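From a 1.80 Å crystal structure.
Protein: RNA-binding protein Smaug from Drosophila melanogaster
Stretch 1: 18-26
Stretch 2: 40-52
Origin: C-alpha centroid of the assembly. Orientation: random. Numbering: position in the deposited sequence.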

ATOM      1  N   ARG A  18     -10.314   2.330 -11.020  1.00 35.64           N
ATOM      2  CA  ARG A  18     -11.310   2.333 -12.075  1.00 38.88           C
ATOM      3  C   ARG A  18     -10.679   1.897 -13.394  1.00 38.66           C
ATOM      4  O   ARG A  18     -10.958   2.462 -14.456  1.00 38.33           O
ATOM      5  N   LEU A  19      -9.829   0.878 -13.313  1.00 36.51           N
ATOM      6  CA  LEU A  19      -9.145   0.349 -14.488  1.00 36.70           C
ATOM      7  C   LEU A  19      -9.240  -1.172 -14.574  1.00 35.56           C
ATOM      8  O   LEU A  19      -8.455  -1.802 -15.290  1.00 34.85           O
ATOM      9  N   HIS A  20     -10.197  -1.763 -13.864  1.00 34.69           N
ATOM     10  CA  HIS A  20     -10.340  -3.211 -13.878  1.00 34.76           C
ATOM     11  C   HIS A  20     -10.687  -3.734 -15.268  1.00 33.01           C
ATOM     12  O   HIS A  20     -10.627  -4.934 -15.523  1.00 33.79           O
ATOM     13  N   LYS A  21     -11.042  -2.827 -16.167  1.00 33.05           N
ATOM     14  CA  LYS A  21     -11.341  -3.197 -17.545  1.00 31.51           C
ATOM     15  C   LYS A  21     -10.102  -3.888 -18.134  1.00 31.80           C
ATOM     16  O   LYS A  21     -10.207  -4.725 -19.032  1.00 31.26           O
ATOM     17  N   TYR A  22      -8.930  -3.534 -17.612  1.00 29.45           N
ATOM     18  CA  TYR A  22      -7.678  -4.097 -18.112  1.00 29.75           C
ATOM     19  C   TYR A  22      -7.095  -5.251 -17.308  1.00 29.97           C
ATOM     20  O   TYR A  22      -5.918  -5.559 -17.443  1.00 28.31           O
ATOM     21  N   ILE A  23      -7.913  -5.908 -16.492  1.00 31.47           N
ATOM     22  CA  ILE A  23      -7.423  -7.033 -15.689  1.00 33.48           C
ATOM     23  C   ILE A  23      -6.709  -8.111 -16.522  1.00 34.53           C
ATOM     24  O   ILE A  23      -5.674  -8.647 -16.106  1.00 32.66           O
ATOM     25  N   GLU A  24      -7.243  -8.433 -17.698  1.00 35.91           N
ATOM     26  CA  GLU A  24      -6.638  -9.471 -18.537  1.00 35.82           C
ATOM     27  C   GLU A  24      -5.231  -9.174 -19.038  1.00 36.17           C
ATOM     28  O   GLU A  24      -4.471 -10.093 -19.352  1.00 34.76           O
ATOM     29  N   LEU A  25      -4.882  -7.895 -19.115  1.00 34.77           N
ATOM     30  CA  LEU A  25      -3.560  -7.504 -19.574  1.00 33.37           C
ATOM     31  C   LEU A  25      -2.470  -8.090 -18.681  1.00 34.08           C
ATOM     32  O   LEU A  25      -1.365  -8.374 -19.155  1.00 33.71           O
ATOM     33  N   PHE A  26      -2.794  -8.280 -17.402  1.00 34.70           N
ATOM     34  CA  PHE A  26      -1.840  -8.799 -16.411  1.00 35.61           C
ATOM     35  C   PHE A  26      -1.787 -10.325 -16.256  1.00 38.30           C
ATOM     36  O   PHE A  26      -0.982 -10.844 -15.483  1.00 36.33           O
ATOM     37  N   ASP A  40       3.863   4.077 -23.457  1.00 41.07           N
ATOM     38  CA  ASP A  40       4.105   3.699 -24.842  1.00 41.14           C
ATOM     39  C   ASP A  40       3.742   2.233 -25.084  1.00 40.12           C
ATOM     40  O   ASP A  40       3.115   1.893 -26.084  1.00 37.31           O
ATOM     41  N   PHE A  41       4.133   1.367 -24.152  1.00 38.55           N
ATOM     42  CA  PHE A  41       3.827  -0.052 -24.249  1.00 36.25           C
ATOM     43  C   PHE A  41       2.316  -0.276 -24.216  1.00 34.08           C
ATOM     44  O   PHE A  41       1.776  -1.057 -24.997  1.00 32.13           O
ATOM     45  N   LEU A  42       1.640   0.401 -23.296  1.00 32.31           N
ATOM     46  CA  LEU A  42       0.199   0.244 -23.158  1.00 32.20           C
ATOM     47  C   LEU A  42      -0.551   0.657 -24.421  1.00 34.01           C
ATOM     48  O   LEU A  42      -1.447  -0.057 -24.885  1.00 31.83           O
ATOM     49  N   GLN A  43      -0.187   1.808 -24.981  1.00 35.50           N
ATOM     50  CA  GLN A  43      -0.844   2.278 -26.194  1.00 38.01           C
ATOM     51  C   GLN A  43      -0.656   1.254 -27.306  1.00 38.77           C
ATOM     52  O   GLN A  43      -1.559   1.024 -28.112  1.00 40.27           O
ATOM     53  N   SER A  44       0.518   0.627 -27.334  1.00 39.12           N
ATOM     54  CA  SER A  44       0.842  -0.369 -28.350  1.00 39.40           C
ATOM     55  C   SER A  44       0.047  -1.662 -28.268  1.00 37.77           C
ATOM     56  O   SER A  44      -0.107  -2.356 -29.275  1.00 37.37           O
ATOM     57  N   VAL A  45      -0.454  -2.002 -27.084  1.00 36.78           N
ATOM     58  CA  VAL A  45      -1.229  -3.231 -26.953  1.00 34.39           C
ATOM     59  C   VAL A  45      -2.736  -3.020 -26.812  1.00 35.67           C
ATOM     60  O   VAL A  45      -3.440  -3.859 -26.262  1.00 35.43           O
ATOM     61  N   GLY A  46      -3.236  -1.891 -27.305  1.00 38.04           N
ATOM     62  CA  GLY A  46      -4.672  -1.667 -27.264  1.00 37.18           C
ATOM     63  C   GLY A  46      -5.306  -0.877 -26.137  1.00 37.39           C
ATOM     64  O   GLY A  46      -6.530  -0.739 -26.110  1.00 37.93           O
ATOM     65  N   VAL A  47      -4.505  -0.380 -25.199  1.00 36.35           N
ATOM     66  CA  VAL A  47      -5.031   0.423 -24.097  1.00 34.89           C
ATOM     67  C   VAL A  47      -5.241   1.850 -24.612  1.00 35.73           C
ATOM     68  O   VAL A  47      -4.390   2.387 -25.313  1.00 34.85           O
ATOM     69  N   THR A  48      -6.373   2.461 -24.278  1.00 35.93           N
ATOM     70  CA  THR A  48      -6.649   3.823 -24.732  1.00 39.23           C
ATOM     71  C   THR A  48      -5.550   4.775 -24.251  1.00 40.88           C
ATOM     72  O   THR A  48      -4.910   4.526 -23.237  1.00 41.23           O
ATOM     73  N   LYS A  49      -5.339   5.871 -24.974  1.00 43.74           N
ATOM     74  CA  LYS A  49      -4.308   6.836 -24.602  1.00 45.25           C
ATOM     75  C   LYS A  49      -4.545   7.385 -23.206  1.00 45.61           C
ATOM     76  O   LYS A  49      -3.598   7.677 -22.478  1.00 46.57           O
ATOM     77  N   GLY A  50      -5.812   7.522 -22.834  1.00 44.53           N
ATOM     78  CA  GLY A  50      -6.133   8.036 -21.515  1.00 44.82           C
ATOM     79  C   GLY A  50      -5.737   7.066 -20.415  1.00 44.37           C
ATOM     80  O   GLY A  50      -5.047   7.437 -19.464  1.00 43.29           O
ATOM     81  N   ALA A  51      -6.179   5.819 -20.546  1.00 43.64           N
ATOM     82  CA  ALA A  51      -5.864   4.796 -19.556  1.00 41.33           C
ATOM     83  C   ALA A  51      -4.373   4.457 -19.587  1.00 40.96           C
ATOM     84  O   ALA A  51      -3.797   4.093 -18.563  1.00 39.82           O
ATOM     85  N   SER A  52      -3.748   4.583 -20.755  1.00 39.16           N
ATOM     86  CA  SER A  52      -2.318   4.297 -20.869  1.00 40.24           C
ATOM     87  C   SER A  52      -1.567   5.283 -19.989  1.00 41.21           C
ATOM     88  O   SER A  52      -0.698   4.902 -19.201  1.00 40.88           O
TER

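Most of the contact from stretch 1 comes from Leu19, Tyr22 and Leu25, three residues apart, which all send their CA-to-CB bonds toward stretch 2, the spacing expected where backbone bonds such as Tyr22 N to Leu19 O (2.9 Å) and Leu25 N to Tyr22 O (3.1 Å) tighten the chain to about three residues per turn. Lys21 also points toward stretch 2 and adds a smaller share. His20, Ile23 and Glu24 stay out of reach.

Leu19, buried and in the m,t rotamer, opens the row. Its CD2 lies 3.9 Å from Ala51 CB. Ala51 also points toward stretch 1, and the two CA atoms, Leu19 CA and Ala51 CA, are 7.5 Å apart.

Lys21, exposed, is extended, with all four chi angles t. This extended chain carries its ammonium out to water 1, which accepts from Lys21 NZ at 2.7 Å, while Lys21 NZ passes 4.2 Å from Thr48 CG2.

Tyr22 (chi1 m) is the centrepiece, covered most by the other stretch. Val47, chi1 t, lays CG1 over one ring face, 4.0 Å from the centroid in a CH-pi contact; Ala51 CB approaches Tyr22 CE1 to 3.6 Å. The hydroxyl then serves as a polar hub: Thr48 N donates a weak but nearly straight bond to Tyr22 OH (3.4 Å, 172°), water 1 sits 2.8 Å from Tyr22 OH and reaches Thr48 OG1 weakly at 3.4 Å, and water 2 bridges Tyr22 OH to Gly46 O, 2.6 Å from each. Thr48 OG1 also caps the helix, accepting from Ala51 N at 3.1 Å.

Leu25, rotamer t,p, closes the row with a purely apolar contact. Its CD2 packs 3.6 Å from Leu42 CD2 and 4.4 Å from Val47 CG2; CD1 lies 4.4 Å from both Phe41 CZ and Val45 CG2. The rule is an aromatic anchor with a polar tip, with a leucine three residues before it and another three after.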

ATOM      1  CB  ARG A  18     -11.951   3.719 -12.219  1.00 41.33           C
ATOM      2  CG  ARG A  18     -12.866   4.084 -11.053  1.00 48.24           C
ATOM      3  CD  ARG A  18     -13.849   5.182 -11.446  1.00 53.56           C
ATOM      4  NE  ARG A  18     -14.633   4.813 -12.626  1.00 59.25           N
ATOM      5  CZ  ARG A  18     -15.459   3.771 -12.688  1.00 61.34           C
ATOM      6  NH1 ARG A  18     -15.625   2.979 -11.635  1.00 63.87           N
ATOM      7  NH2 ARG A  18     -16.118   3.512 -13.811  1.00 63.14           N
ATOM      8  CB  LEU A  19      -7.666   0.762 -14.466  1.00 36.50           C
ATOM      9  CG  LEU A  19      -7.364   2.238 -14.728  1.00 38.34           C
ATOM     10  CD1 LEU A  19      -5.914   2.548 -14.362  1.00 36.66           C
ATOM     11  CD2 LEU A  19      -7.640   2.551 -16.202  1.00 39.44           C
ATOM     12  CB  HIS A  20     -11.376  -3.661 -12.846  1.00 37.78           C
ATOM     13  CG  HIS A  20     -11.380  -5.140 -12.607  1.00 41.13           C
ATOM     14  ND1 HIS A  20     -12.127  -6.016 -13.365  1.00 43.06           N
ATOM     15  CD2 HIS A  20     -10.687  -5.902 -11.728  1.00 43.09           C
ATOM     16  CE1 HIS A  20     -11.894  -7.252 -12.962  1.00 44.09           C
ATOM     17  NE2 HIS A  20     -11.022  -7.211 -11.970  1.00 43.33           N
ATOM     18  CB  LYS A  21     -11.655  -1.931 -18.346  1.00 35.76           C
ATOM     19  CG  LYS A  21     -11.630  -2.080 -19.839  1.00 36.10           C
ATOM     20  CD  LYS A  21     -11.747  -0.697 -20.497  1.00 38.79           C
ATOM     21  CE  LYS A  21     -11.650  -0.787 -22.009  1.00 38.81           C
ATOM     22  NZ  LYS A  21     -11.801   0.545 -22.669  1.00 37.97           N
ATOM     23  CB  TYR A  22      -6.638  -2.987 -18.242  1.00 29.47           C
ATOM     24  CG  TYR A  22      -7.040  -1.944 -19.266  1.00 33.05           C
ATOM     25  CD1 TYR A  22      -7.624  -0.730 -18.880  1.00 33.34           C
ATOM     26  CD2 TYR A  22      -6.908  -2.206 -20.620  1.00 31.43           C
ATOM     27  CE1 TYR A  22      -8.066   0.198 -19.836  1.00 33.22           C
ATOM     28  CE2 TYR A  22      -7.350  -1.297 -21.584  1.00 34.57           C
ATOM     29  CZ  TYR A  22      -7.927  -0.101 -21.188  1.00 35.07           C
ATOM     30  OH  TYR A  22      -8.361   0.780 -22.158  1.00 34.63           O
ATOM     31  CB  ILE A  23      -8.590  -7.704 -14.898  1.00 34.65           C
ATOM     32  CG1 ILE A  23      -8.055  -8.824 -14.004  1.00 36.72           C
ATOM     33  CG2 ILE A  23      -9.604  -8.286 -15.860  1.00 35.58           C
ATOM     34  CD1 ILE A  23      -7.149  -8.349 -12.885  1.00 37.10           C
ATOM     35  CB  GLU A  24      -7.535  -9.776 -19.736  1.00 40.35           C
ATOM     36  CG  GLU A  24      -8.852 -10.445 -19.368  1.00 45.35           C
ATOM     37  CD  GLU A  24      -8.656 -11.726 -18.589  1.00 47.91           C
ATOM     38  OE1 GLU A  24      -7.847 -12.572 -19.021  1.00 51.73           O
ATOM     39  OE2 GLU A  24      -9.315 -11.892 -17.541  1.00 53.78           O
ATOM     40  CB  LEU A  25      -3.433  -5.981 -19.585  1.00 35.23           C
ATOM     41  CG  LEU A  25      -2.012  -5.442 -19.762  1.00 34.60           C
ATOM     42  CD1 LEU A  25      -1.438  -5.952 -21.079  1.00 37.86           C
ATOM     43  CD2 LEU A  25      -2.032  -3.935 -19.730  1.00 40.96           C
ATOM     44  CB  PHE A  26      -2.129  -8.155 -15.046  1.00 33.34           C
ATOM     45  CG  PHE A  26      -2.032  -6.656 -15.055  1.00 33.05           C
ATOM     46  CD1 PHE A  26      -3.064  -5.878 -15.595  1.00 32.08           C
ATOM     47  CD2 PHE A  26      -0.886  -6.020 -14.585  1.00 31.75           C
ATOM     48  CE1 PHE A  26      -2.950  -4.492 -15.667  1.00 31.50           C
ATOM     49  CE2 PHE A  26      -0.757  -4.624 -14.653  1.00 32.19           C
ATOM     50  CZ  PHE A  26      -1.788  -3.861 -15.194  1.00 32.77           C
ATOM     51  CB  ASP A  40       5.574   3.968 -25.163  1.00 46.84           C
ATOM     52  CG  ASP A  40       5.877   3.885 -26.634  1.00 50.14           C
ATOM     53  OD1 ASP A  40       5.010   4.261 -27.453  1.00 53.05           O
ATOM     54  OD2 ASP A  40       7.001   3.459 -26.973  1.00 55.28           O
ATOM     55  CB  PHE A  41       4.471  -0.813 -23.079  1.00 34.42           C
ATOM     56  CG  PHE A  41       3.830  -2.150 -22.798  1.00 35.11           C
ATOM     57  CD1 PHE A  41       4.021  -3.229 -23.658  1.00 34.27           C
ATOM     58  CD2 PHE A  41       2.991  -2.310 -21.695  1.00 34.35           C
ATOM     59  CE1 PHE A  41       3.383  -4.442 -23.430  1.00 33.13           C
ATOM     60  CE2 PHE A  41       2.348  -3.519 -21.455  1.00 34.10           C
ATOM     61  CZ  PHE A  41       2.540  -4.591 -22.323  1.00 32.88           C
ATOM     62  CB  LEU A  42      -0.303   1.047 -21.953  1.00 31.69           C
ATOM     63  CG  LEU A  42       0.235   0.565 -20.602  1.00 32.37           C
ATOM     64  CD1 LEU A  42      -0.145   1.564 -19.514  1.00 31.55           C
ATOM     65  CD2 LEU A  42      -0.327  -0.838 -20.294  1.00 33.12           C
ATOM     66  CB  GLN A  43      -0.262   3.623 -26.642  1.00 41.03           C
ATOM     67  CG  GLN A  43      -0.653   4.808 -25.788  1.00 45.56           C
ATOM     68  CD  GLN A  43      -0.185   6.125 -26.391  1.00 49.01           C
ATOM     69  OE1 GLN A  43      -0.574   6.480 -27.504  1.00 51.87           O
ATOM     70  NE2 GLN A  43       0.654   6.852 -25.660  1.00 49.37           N
ATOM     71  CB  SER A  44       2.330  -0.703 -28.300  1.00 40.51           C
ATOM     72  OG  SER A  44       3.108   0.425 -28.654  1.00 47.56           O
ATOM     73  CB  VAL A  45      -0.703  -4.114 -25.787  1.00 33.23           C
ATOM     74  CG1 VAL A  45       0.722  -4.576 -26.095  1.00 33.27           C
ATOM     75  CG2 VAL A  45      -0.719  -3.336 -24.486  1.00 33.34           C
ATOM     76  CB  VAL A  47      -4.038   0.464 -22.908  1.00 35.45           C
ATOM     77  CG1 VAL A  47      -4.620   1.280 -21.768  1.00 34.21           C
ATOM     78  CG2 VAL A  47      -3.727  -0.949 -22.435  1.00 32.53           C
ATOM     79  CB  THR A  48      -7.995   4.333 -24.193  1.00 37.00           C
ATOM     80  OG1 THR A  48      -7.873   4.604 -22.789  1.00 38.98           O
ATOM     81  CG2 THR A  48      -9.081   3.288 -24.405  1.00 36.84           C
ATOM     82  CB  LYS A  49      -4.269   7.993 -25.605  1.00 48.68           C
ATOM     83  CG  LYS A  49      -5.636   8.558 -25.935  1.00 50.50           C
ATOM     84  CD  LYS A  49      -6.037   8.222 -27.373  1.00 53.27           C
ATOM     85  CE  LYS A  49      -6.161   6.715 -27.596  1.00 52.47           C
ATOM     86  NZ  LYS A  49      -7.249   6.136 -26.773  1.00 52.39           N
ATOM     87  CB  ALA A  51      -6.700   3.550 -19.811  1.00 40.86           C
ATOM     88  CB  SER A  52      -1.840   4.443 -22.320  1.00 38.71           C
ATOM     89  OG  SER A  52      -2.351   3.407 -23.145  1.00 38.88           O
TER
HETATM   90  O   HOH W   1     -10.374   2.589 -21.546  1.00 33.48           O
HETATM   91  O   HOH W   2      -8.531  -0.269 -24.480  1.00 40.03           O